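Local coordinates for protein galactonate dehydratase (Zobellia galactanivorans, PDB 5OLC) that belongs to the mandelate racemase / muconate lactonizing branch of the enolase superfamily, joining an alpha/beta capping domain to a TIM-like barrel, at residues 39-44 / 308-313; 88-93 / 256-261; 158-163 / 187-192. One frame throughout, in Å; residues are numbered along the deposited sequence.

Contact 1 (39-44 / 308-313); sequences ICIVKI and TWIAIS
Ile41 and Ile310 meet where the capping domain leans on the barrel of this enolase-superfamily fold. Strand 36-46 is the middle strand of the capping domain's three-stranded antiparallel sheet, and the barrel helix 309-321 starts beneath it. The tight part is a bracket made by both branches of Ile41: its CG2 and CD1 each lie 3.6 Å from Ile310 CD1. A turned second torsion (chi2 -81°) folds Ile41 CD1 back beside CG2, which puts both on the same methyl, and Ile310 crosses them at a slant. Ile41 and Thr308 also reach toward each other tip to tip, CD1 to OG1 at 3.4 Å. Branched aliphatic residues fill this buried place without a polar group in need of a partner. The looser end lies at Ile39, which is partly exposed and touches mainly through CD1, 3.7 Å from Thr308 CG2. The strand's other face is turned to the capping domain itself, where Cys40, Val42 and Ile44 pack on its helices. Thr308 suits the seam twice over: its methyl joins the apolar patch, while as N-cap residue of helix 309-321 it accepts the capping bond with its hydroxyl. Glu55 of strand 51-56 is hydrogen-bonded through OE1 to both Thr308 OG1 and Ala311 N, a second polar grip on the helix start. The capping bond runs from Ile310 N to Thr308 OG1, 3.3 Å long and with an angle of 157° at the hydrogen.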
loop_
_atom_site.group_PDB
_atom_site.type_symbol
_atom_site.label_atom_id
_atom_site.label_comp_id
_atom_site.label_asym_id
_atom_site.label_seq_id
_atom_site.Cartn_x
_atom_site.Cartn_y
_atom_site.Cartn_z
ATOM N N ILE A 39 32.304 10.243 -30.491
ATOM C CA ILE A 39 31.572 11.130 -29.584
ATOM C C ILE A 39 31.152 12.399 -30.346
ATOM O O ILE A 39 31.851 12.818 -31.260
ATOM C CB ILE A 39 32.274 11.409 -28.194
ATOM C CG1 ILE A 39 33.029 12.713 -28.175
ATOM C CG2 ILE A 39 33.169 10.262 -27.672
ATOM C CD1 ILE A 39 32.443 13.567 -27.343
ATOM N N CYS A 40 30.000 12.965 -29.993
ATOM C CA CYS A 40 29.480 14.201 -30.577
ATOM C C CYS A 40 29.692 15.333 -29.564
ATOM O O CYS A 40 29.540 15.112 -28.364
ATOM C CB CYS A 40 28.010 14.054 -30.961
ATOM S SG CYS A 40 27.243 15.582 -31.564
ATOM N N ILE A 41 30.070 16.534 -30.048
ATOM C CA ILE A 41 30.384 17.758 -29.281
ATOM C C ILE A 41 29.655 18.950 -29.978
ATOM O O ILE A 41 29.473 18.897 -31.188
ATOM C CB ILE A 41 31.941 17.939 -29.369
ATOM C CG1 ILE A 41 32.736 16.812 -28.661
ATOM C CG2 ILE A 41 32.417 19.285 -28.923
ATOM C CD1 ILE A 41 32.924 16.867 -27.178
ATOM N N VAL A 42 29.283 20.018 -29.247
ATOM C CA VAL A 42 28.662 21.235 -29.816
ATOM C C VAL A 42 29.422 22.496 -29.454
ATOM O O VAL A 42 29.981 22.587 -28.360
ATOM C CB VAL A 42 27.191 21.491 -29.424
ATOM C CG1 VAL A 42 26.227 21.243 -30.568
ATOM C CG2 VAL A 42 26.800 20.779 -28.136
ATOM N N LYS A 43 29.312 23.518 -30.323
ATOM C CA LYS A 43 29.823 24.857 -30.110
ATOM C C LYS A 43 28.686 25.823 -30.465
ATOM O O LYS A 43 28.285 25.943 -31.630
ATOM C CB LYS A 43 31.071 25.139 -30.955
ATOM C CG LYS A 43 31.838 26.399 -30.552
ATOM C CD LYS A 43 32.614 26.904 -31.736
ATOM C CE LYS A 43 33.726 27.836 -31.347
ATOM N NZ LYS A 43 34.806 27.882 -32.377
ATOM N N ILE A 44 28.133 26.473 -29.437
ATOM C CA ILE A 44 27.101 27.478 -29.647
ATOM C C ILE A 44 27.844 28.786 -29.567
ATOM O O ILE A 44 28.589 29.013 -28.610
ATOM C CB ILE A 44 25.904 27.414 -28.648
ATOM C CG1 ILE A 44 25.271 26.003 -28.630
ATOM C CG2 ILE A 44 24.845 28.505 -28.992
ATOM C CD1 ILE A 44 24.564 25.656 -27.421
ATOM N N THR A 308 34.794 13.588 -23.163
ATOM C CA THR A 308 35.959 14.476 -23.261
ATOM C C THR A 308 35.991 15.376 -22.019
ATOM O O THR A 308 35.190 15.177 -21.103
ATOM C CB THR A 308 35.961 15.290 -24.573
ATOM O OG1 THR A 308 34.998 16.331 -24.496
ATOM C CG2 THR A 308 35.746 14.454 -25.811
ATOM N N TRP A 309 36.887 16.371 -21.982
ATOM C CA TRP A 309 36.939 17.272 -20.843
ATOM C C TRP A 309 35.765 18.231 -20.826
ATOM O O TRP A 309 35.546 18.837 -19.780
ATOM C CB TRP A 309 38.275 18.005 -20.729
ATOM C CG TRP A 309 39.432 17.097 -20.463
ATOM C CD1 TRP A 309 40.285 16.576 -21.391
ATOM C CD2 TRP A 309 39.866 16.597 -19.190
ATOM N NE1 TRP A 309 41.225 15.775 -20.775
ATOM C CE2 TRP A 309 40.983 15.761 -19.424
ATOM C CE3 TRP A 309 39.435 16.790 -17.869
ATOM C CZ2 TRP A 309 41.672 15.117 -18.390
ATOM C CZ3 TRP A 309 40.122 16.150 -16.843
ATOM C CH2 TRP A 309 41.226 15.327 -17.106
ATOM N N ILE A 310 34.975 18.350 -21.939
ATOM C CA ILE A 310 33.759 19.183 -21.916
ATOM C C ILE A 310 32.809 18.560 -20.892
ATOM O O ILE A 310 32.309 19.275 -20.029
ATOM C CB ILE A 310 33.065 19.406 -23.289
ATOM C CG1 ILE A 310 33.990 20.156 -24.259
ATOM C CG2 ILE A 310 31.779 20.195 -23.090
ATOM C CD1 ILE A 310 33.642 20.051 -25.666
ATOM N N ALA A 311 32.638 17.208 -20.964
ATOM C CA ALA A 311 31.860 16.347 -20.073
ATOM C C ALA A 311 32.452 16.315 -18.668
ATOM O O ALA A 311 31.699 16.495 -17.700
ATOM C CB ALA A 311 31.832 14.941 -20.613
ATOM N N ILE A 312 33.789 16.061 -18.537
ATOM C CA ILE A 312 34.431 16.013 -17.218
ATOM C C ILE A 312 34.267 17.354 -16.497
ATOM O O ILE A 312 33.866 17.355 -15.336
ATOM C CB ILE A 312 35.887 15.507 -17.256
ATOM C CG1 ILE A 312 35.952 14.125 -17.903
ATOM C CG2 ILE A 312 36.518 15.483 -15.849
ATOM C CD1 ILE A 312 37.192 13.870 -18.768
ATOM N N SER A 313 34.480 18.486 -17.211
ATOM C CA SER A 313 34.325 19.843 -16.670
ATOM C C SER A 313 32.958 20.076 -16.039
ATOM O O SER A 313 32.908 20.541 -14.905
ATOM C CB SER A 313 34.597 20.895 -17.738
ATOM O OG SER A 313 35.977 20.907 -18.044
#

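Contact 2 (88-93 / 256-261); sequences EMYRRS and EYLKYG
Tyr90 gives this contact more than half of its buried surface, reaching from helix 82-93 of the capping domain toward Leu258 and Tyr260 near the N-terminal end of the barrel helix 258-267. The two backbones are well apart, 10.5 Å between Tyr90 CA and Leu258 CA, and a long flat side chain is what spans the distance. Its ring stands anti to the backbone N (chi1 -175°), which carries the ring edge across to Leu258. Leu258 meets the ring at that edge, near the ring plane, with CD1 3.7 Å from Tyr90 CE1. A leucine suits this spot because its branched end offers a methyl to the ring and leaves no polar atom buried; the same side chain also packs on Gln103 of helix 101-120, a second element of the capping domain. Tyr260 comes in obliquely farther along, placing CE2 3.8 Å from Tyr90 OH, so that the far end of Tyr90 rests near carbon and the two rings make no stack. Lys259 CG, from the same segment, lies over one face of the Tyr260 ring, offset toward the rim, while Lys259 NZ forms a salt bridge with Glu286. On the exposed side of helix 82-93, Arg92 turns back to Glu88, and both NE and NH2 hold the one oxygen OE1. Other copies of the protein also pack here: Glu234 of the third subunit on both Tyr90 and Tyr260, and Gln295 of the second subunit on Tyr260. The contact thus joins the helical part of the capping domain to an outer helix of the barrel, in the two-domain fold of the enolase superfamily, at a subunit interface.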
loop_
_atom_site.group_PDB
_atom_site.type_symbol
_atom_site.label_atom_id
_atom_site.label_comp_id
_atom_site.label_asym_id
_atom_site.label_seq_id
_atom_site.Cartn_x
_atom_site.Cartn_y
_atom_site.Cartn_z
ATOM N N GLU A 88 11.864 25.136 -24.282
ATOM C CA GLU A 88 11.446 25.160 -25.691
ATOM C C GLU A 88 11.777 23.796 -26.308
ATOM O O GLU A 88 10.894 23.154 -26.873
ATOM C CB GLU A 88 12.112 26.321 -26.462
ATOM C CG GLU A 88 11.852 26.326 -27.965
ATOM C CD GLU A 88 10.492 26.744 -28.506
ATOM O OE1 GLU A 88 10.361 26.779 -29.751
ATOM O OE2 GLU A 88 9.567 27.047 -27.714
ATOM N N MET A 89 13.032 23.324 -26.117
ATOM C CA MET A 89 13.535 22.033 -26.574
ATOM C C MET A 89 12.701 20.912 -26.010
ATOM O O MET A 89 12.398 19.979 -26.734
ATOM C CB MET A 89 14.994 21.855 -26.146
ATOM C CG MET A 89 15.973 22.713 -26.923
ATOM S SD MET A 89 17.652 22.187 -26.548
ATOM C CE MET A 89 17.958 23.050 -25.060
ATOM N N TYR A 90 12.308 21.005 -24.726
ATOM C CA TYR A 90 11.450 20.008 -24.070
ATOM C C TYR A 90 10.079 20.000 -24.725
ATOM O O TYR A 90 9.698 18.965 -25.242
ATOM C CB TYR A 90 11.342 20.231 -22.555
ATOM C CG TYR A 90 10.558 19.142 -21.849
ATOM C CD1 TYR A 90 11.150 17.924 -21.525
ATOM C CD2 TYR A 90 9.222 19.329 -21.503
ATOM C CE1 TYR A 90 10.430 16.915 -20.882
ATOM C CE2 TYR A 90 8.487 18.320 -20.884
ATOM C CZ TYR A 90 9.098 17.122 -20.559
ATOM O OH TYR A 90 8.373 16.144 -19.916
ATOM N N ARG A 91 9.365 21.154 -24.775
ATOM C CA ARG A 91 8.052 21.265 -25.438
ATOM C C ARG A 91 8.067 20.661 -26.851
ATOM O O ARG A 91 7.112 19.983 -27.228
ATOM C CB ARG A 91 7.540 22.724 -25.462
ATOM C CG ARG A 91 6.882 23.203 -24.165
ATOM C CD ARG A 91 5.401 22.814 -24.034
ATOM N NE ARG A 91 4.483 23.725 -24.735
ATOM C CZ ARG A 91 3.178 23.837 -24.475
ATOM N NH1 ARG A 91 2.618 23.114 -23.510
ATOM N NH2 ARG A 91 2.430 24.690 -25.163
ATOM N N ARG A 92 9.186 20.825 -27.584
ATOM C CA ARG A 92 9.355 20.294 -28.933
ATOM C C ARG A 92 9.589 18.769 -28.960
ATOM O O ARG A 92 9.005 18.079 -29.802
ATOM C CB ARG A 92 10.497 21.022 -29.690
ATOM C CG ARG A 92 10.331 22.530 -29.895
ATOM C CD ARG A 92 9.399 22.955 -31.027
ATOM N NE ARG A 92 9.197 24.405 -31.010
ATOM C CZ ARG A 92 8.694 25.129 -32.007
ATOM N NH1 ARG A 92 8.338 24.549 -33.145
ATOM N NH2 ARG A 92 8.564 26.442 -31.881
ATOM N N SER A 93 10.451 18.250 -28.053
ATOM C CA SER A 93 10.862 16.836 -28.051
ATOM C C SER A 93 10.041 15.835 -27.205
ATOM O O SER A 93 10.057 14.661 -27.552
ATOM C CB SER A 93 12.327 16.705 -27.652
ATOM O OG SER A 93 12.510 16.759 -26.247
ATOM N N GLU A 256 19.155 6.443 -16.649
ATOM C CA GLU A 256 17.986 7.205 -16.198
ATOM C C GLU A 256 18.044 8.641 -16.705
ATOM O O GLU A 256 19.098 9.274 -16.671
ATOM C CB GLU A 256 17.802 7.131 -14.679
ATOM C CG GLU A 256 17.093 5.874 -14.205
ATOM C CD GLU A 256 15.626 5.720 -14.570
ATOM O OE1 GLU A 256 14.965 6.739 -14.867
ATOM O OE2 GLU A 256 15.131 4.572 -14.539
ATOM N N TYR A 257 16.919 9.120 -17.242
ATOM C CA TYR A 257 16.798 10.430 -17.874
ATOM C C TYR A 257 15.679 11.266 -17.259
ATOM O O TYR A 257 14.588 10.757 -16.989
ATOM C CB TYR A 257 16.547 10.256 -19.390
ATOM C CG TYR A 257 17.651 9.531 -20.139
ATOM C CD1 TYR A 257 17.711 8.139 -20.162
ATOM C CD2 TYR A 257 18.605 10.235 -20.867
ATOM C CE1 TYR A 257 18.735 7.467 -20.833
ATOM C CE2 TYR A 257 19.628 9.577 -21.552
ATOM C CZ TYR A 257 19.689 8.191 -21.531
ATOM O OH TYR A 257 20.682 7.542 -22.225
ATOM N N LEU A 258 15.955 12.557 -17.064
ATOM C CA LEU A 258 15.073 13.602 -16.519
ATOM C C LEU A 258 14.749 13.447 -15.028
ATOM O O LEU A 258 15.036 12.417 -14.405
ATOM C CB LEU A 258 13.762 13.774 -17.334
ATOM C CG LEU A 258 13.892 14.040 -18.836
ATOM C CD1 LEU A 258 12.523 14.231 -19.464
ATOM C CD2 LEU A 258 14.757 15.273 -19.120
ATOM N N LYS A 259 14.154 14.514 -14.461
ATOM C CA LYS A 259 13.705 14.590 -13.068
ATOM C C LYS A 259 12.633 13.509 -12.825
ATOM O O LYS A 259 12.624 12.866 -11.765
ATOM C CB LYS A 259 13.167 16.008 -12.737
ATOM C CG LYS A 259 12.021 16.536 -13.643
ATOM C CD LYS A 259 11.447 17.880 -13.191
ATOM C CE LYS A 259 11.966 19.051 -13.976
ATOM N NZ LYS A 259 11.419 19.066 -15.363
ATOM N N TYR A 260 11.776 13.267 -13.851
ATOM C CA TYR A 260 10.682 12.301 -13.786
ATOM C C TYR A 260 11.184 10.882 -13.698
ATOM O O TYR A 260 10.605 10.070 -12.976
ATOM C CB TYR A 260 9.741 12.482 -14.971
ATOM C CG TYR A 260 9.290 13.909 -15.165
ATOM C CD1 TYR A 260 8.224 14.427 -14.440
ATOM C CD2 TYR A 260 9.891 14.726 -16.118
ATOM C CE1 TYR A 260 7.768 15.726 -14.651
ATOM C CE2 TYR A 260 9.457 16.032 -16.325
ATOM C CZ TYR A 260 8.397 16.531 -15.584
ATOM O OH TYR A 260 7.956 17.818 -15.761
ATOM N N GLY A 261 12.265 10.611 -14.422
ATOM C CA GLY A 261 12.914 9.313 -14.433
ATOM C C GLY A 261 13.565 9.026 -13.098
ATOM O O GLY A 261 13.402 7.932 -12.551
#

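Contact 3 (158-163 / 187-192); sequences EEALLY and AAIRKA
Ile189 holds CG1 anti to its backbone N (chi1 -176°) and continues nearly straight through chi2 (163°), which carries CD1 across to the methyl of Ala160. Leu161 instead sets CG anti to its carbonyl carbon (chi1 -70°), and its branched end swings over toward Ala192. These pairs join helices 154-165 and 179-193, consecutive outer helices of the TIM-like barrel, linked in the chain through the barrel strand 170-174. In the inner, buried pair the Ala160 CB is 3.7 Å from both CG1 and CD1 of Ile189, so the small methyl rests against the outer arm of the larger chain. Alanine suits the place because it lets the helices come close: Ala160 CA and Ile189 CA are 6.8 Å apart. Strand 170-174 also takes part: Ile189 packs on its Met173, and Tyr163, one turn beyond Ala160, on its Thr171. The outer pair is nearer to solvent, Leu161 being exposed and Ala192 partly so. Here the sizes are reversed, with the large residue on helix 154-165 and the small one on helix 179-193, and each alanine makes room for the bulk opposite. No hydrogen bond crosses between the two segments; the contact is apolar packing, and Leu161 CD2, 3.9 Å from Ala192 CB, lies nearer still to the backbone oxygen Ala192 O, at 3.6 Å.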
loop_
_atom_site.group_PDB
_atom_site.type_symbol
_atom_site.label_atom_id
_atom_site.label_comp_id
_atom_site.label_asym_id
_atom_site.label_seq_id
_atom_site.Cartn_x
_atom_site.Cartn_y
_atom_site.Cartn_z
ATOM N N GLU A 158 48.506 -4.452 -12.965
ATOM C CA GLU A 158 49.477 -3.408 -13.296
ATOM C C GLU A 158 48.809 -2.038 -13.468
ATOM O O GLU A 158 49.326 -1.049 -12.945
ATOM C CB GLU A 158 50.254 -3.795 -14.563
ATOM C CG GLU A 158 51.704 -3.358 -14.557
ATOM C CD GLU A 158 52.249 -3.111 -15.950
ATOM O OE1 GLU A 158 51.863 -2.096 -16.576
ATOM O OE2 GLU A 158 53.053 -3.943 -16.426
ATOM N N GLU A 159 47.650 -1.993 -14.183
ATOM C CA GLU A 159 46.840 -0.792 -14.434
ATOM C C GLU A 159 46.368 -0.200 -13.100
ATOM O O GLU A 159 46.390 1.020 -12.928
ATOM C CB GLU A 159 45.633 -1.146 -15.328
ATOM C CG GLU A 159 44.780 0.038 -15.765
ATOM C CD GLU A 159 43.366 -0.304 -16.194
ATOM O OE1 GLU A 159 42.666 -1.022 -15.444
ATOM O OE2 GLU A 159 42.941 0.182 -17.266
ATOM N N ALA A 160 45.974 -1.078 -12.154
ATOM C CA ALA A 160 45.529 -0.728 -10.807
ATOM C C ALA A 160 46.683 -0.159 -9.988
ATOM O O ALA A 160 46.525 0.898 -9.377
ATOM C CB ALA A 160 44.966 -1.954 -10.116
ATOM N N LEU A 161 47.850 -0.849 -9.994
ATOM C CA LEU A 161 49.053 -0.424 -9.267
ATOM C C LEU A 161 49.548 0.943 -9.743
ATOM O O LEU A 161 50.049 1.722 -8.932
ATOM C CB LEU A 161 50.163 -1.486 -9.356
ATOM C CG LEU A 161 49.912 -2.775 -8.579
ATOM C CD1 LEU A 161 50.700 -3.916 -9.156
ATOM C CD2 LEU A 161 50.216 -2.608 -7.107
ATOM N N LEU A 162 49.350 1.239 -11.049
ATOM C CA LEU A 162 49.679 2.515 -11.684
ATOM C C LEU A 162 48.827 3.625 -11.053
ATOM O O LEU A 162 49.375 4.666 -10.674
ATOM C CB LEU A 162 49.439 2.428 -13.217
ATOM C CG LEU A 162 49.347 3.747 -14.023
ATOM C CD1 LEU A 162 50.713 4.314 -14.348
ATOM C CD2 LEU A 162 48.574 3.546 -15.303
ATOM N N TYR A 163 47.495 3.381 -10.916
ATOM C CA TYR A 163 46.539 4.321 -10.331
ATOM C C TYR A 163 46.860 4.646 -8.874
ATOM O O TYR A 163 46.829 5.823 -8.509
ATOM C CB TYR A 163 45.096 3.826 -10.480
ATOM C CG TYR A 163 44.616 3.650 -11.904
ATOM C CD1 TYR A 163 45.036 4.507 -12.916
ATOM C CD2 TYR A 163 43.666 2.684 -12.223
ATOM C CE1 TYR A 163 44.578 4.362 -14.224
ATOM C CE2 TYR A 163 43.182 2.545 -13.525
ATOM C CZ TYR A 163 43.640 3.388 -14.521
ATOM O OH TYR A 163 43.175 3.247 -15.803
ATOM N N ALA A 187 39.725 -10.396 -6.255
ATOM C CA ALA A 187 40.667 -10.868 -5.241
ATOM C C ALA A 187 42.085 -10.392 -5.561
ATOM O O ALA A 187 42.794 -9.951 -4.657
ATOM C CB ALA A 187 40.633 -12.386 -5.173
ATOM N N ALA A 188 42.476 -10.455 -6.859
ATOM C CA ALA A 188 43.793 -10.071 -7.370
ATOM C C ALA A 188 44.062 -8.577 -7.248
ATOM O O ALA A 188 45.143 -8.196 -6.789
ATOM C CB ALA A 188 43.949 -10.518 -8.812
ATOM N N ILE A 189 43.082 -7.737 -7.646
ATOM C CA ILE A 189 43.199 -6.276 -7.596
ATOM C C ILE A 189 43.249 -5.788 -6.145
ATOM O O ILE A 189 44.102 -4.952 -5.838
ATOM C CB ILE A 189 42.132 -5.555 -8.471
ATOM C CG1 ILE A 189 42.329 -4.024 -8.493
ATOM C CG2 ILE A 189 40.713 -5.938 -8.083
ATOM C CD1 ILE A 189 41.596 -3.295 -9.612
ATOM N N ARG A 190 42.398 -6.356 -5.249
ATOM C CA ARG A 190 42.368 -6.012 -3.822
ATOM C C ARG A 190 43.709 -6.350 -3.159
ATOM O O ARG A 190 44.180 -5.575 -2.324
ATOM C CB ARG A 190 41.202 -6.705 -3.106
ATOM N N LYS A 191 44.343 -7.476 -3.576
ATOM C CA LYS A 191 45.650 -7.924 -3.088
ATOM C C LYS A 191 46.754 -6.921 -3.473
ATOM O O LYS A 191 47.642 -6.638 -2.665
ATOM C CB LYS A 191 45.968 -9.312 -3.654
ATOM C CG LYS A 191 46.362 -10.331 -2.595
ATOM C CD LYS A 191 46.312 -11.772 -3.117
ATOM C CE LYS A 191 47.519 -12.199 -3.927
ATOM N NZ LYS A 191 48.712 -12.449 -3.069
ATOM N N ALA A 192 46.668 -6.365 -4.695
ATOM C CA ALA A 192 47.621 -5.394 -5.218
ATOM C C ALA A 192 47.487 -4.011 -4.579
ATOM O O ALA A 192 48.485 -3.461 -4.107
ATOM C CB ALA A 192 47.475 -5.287 -6.722
#

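Contacts 1 and 2 both join the capping domain to the barrel, but through different elements: a sheet strand against a helix start in 39-44 / 308-313, a helix against the N-terminal region of another in 88-93 / 256-261. Contact 3 ties two neighbouring helices within the barrel. Contact 1 is the most central, its centre about 11 Å from the centre of the chain, and combines aliphatic packing with a polar cap. Contact 2 lies farther out yet is buried, partly by other subunits, and relies on two tyrosines and a leucine. Contact 3, on the opposite side of the chain's centre from contact 2, is partly open to solvent, touches no other subunit and uses only aliphatic side chains.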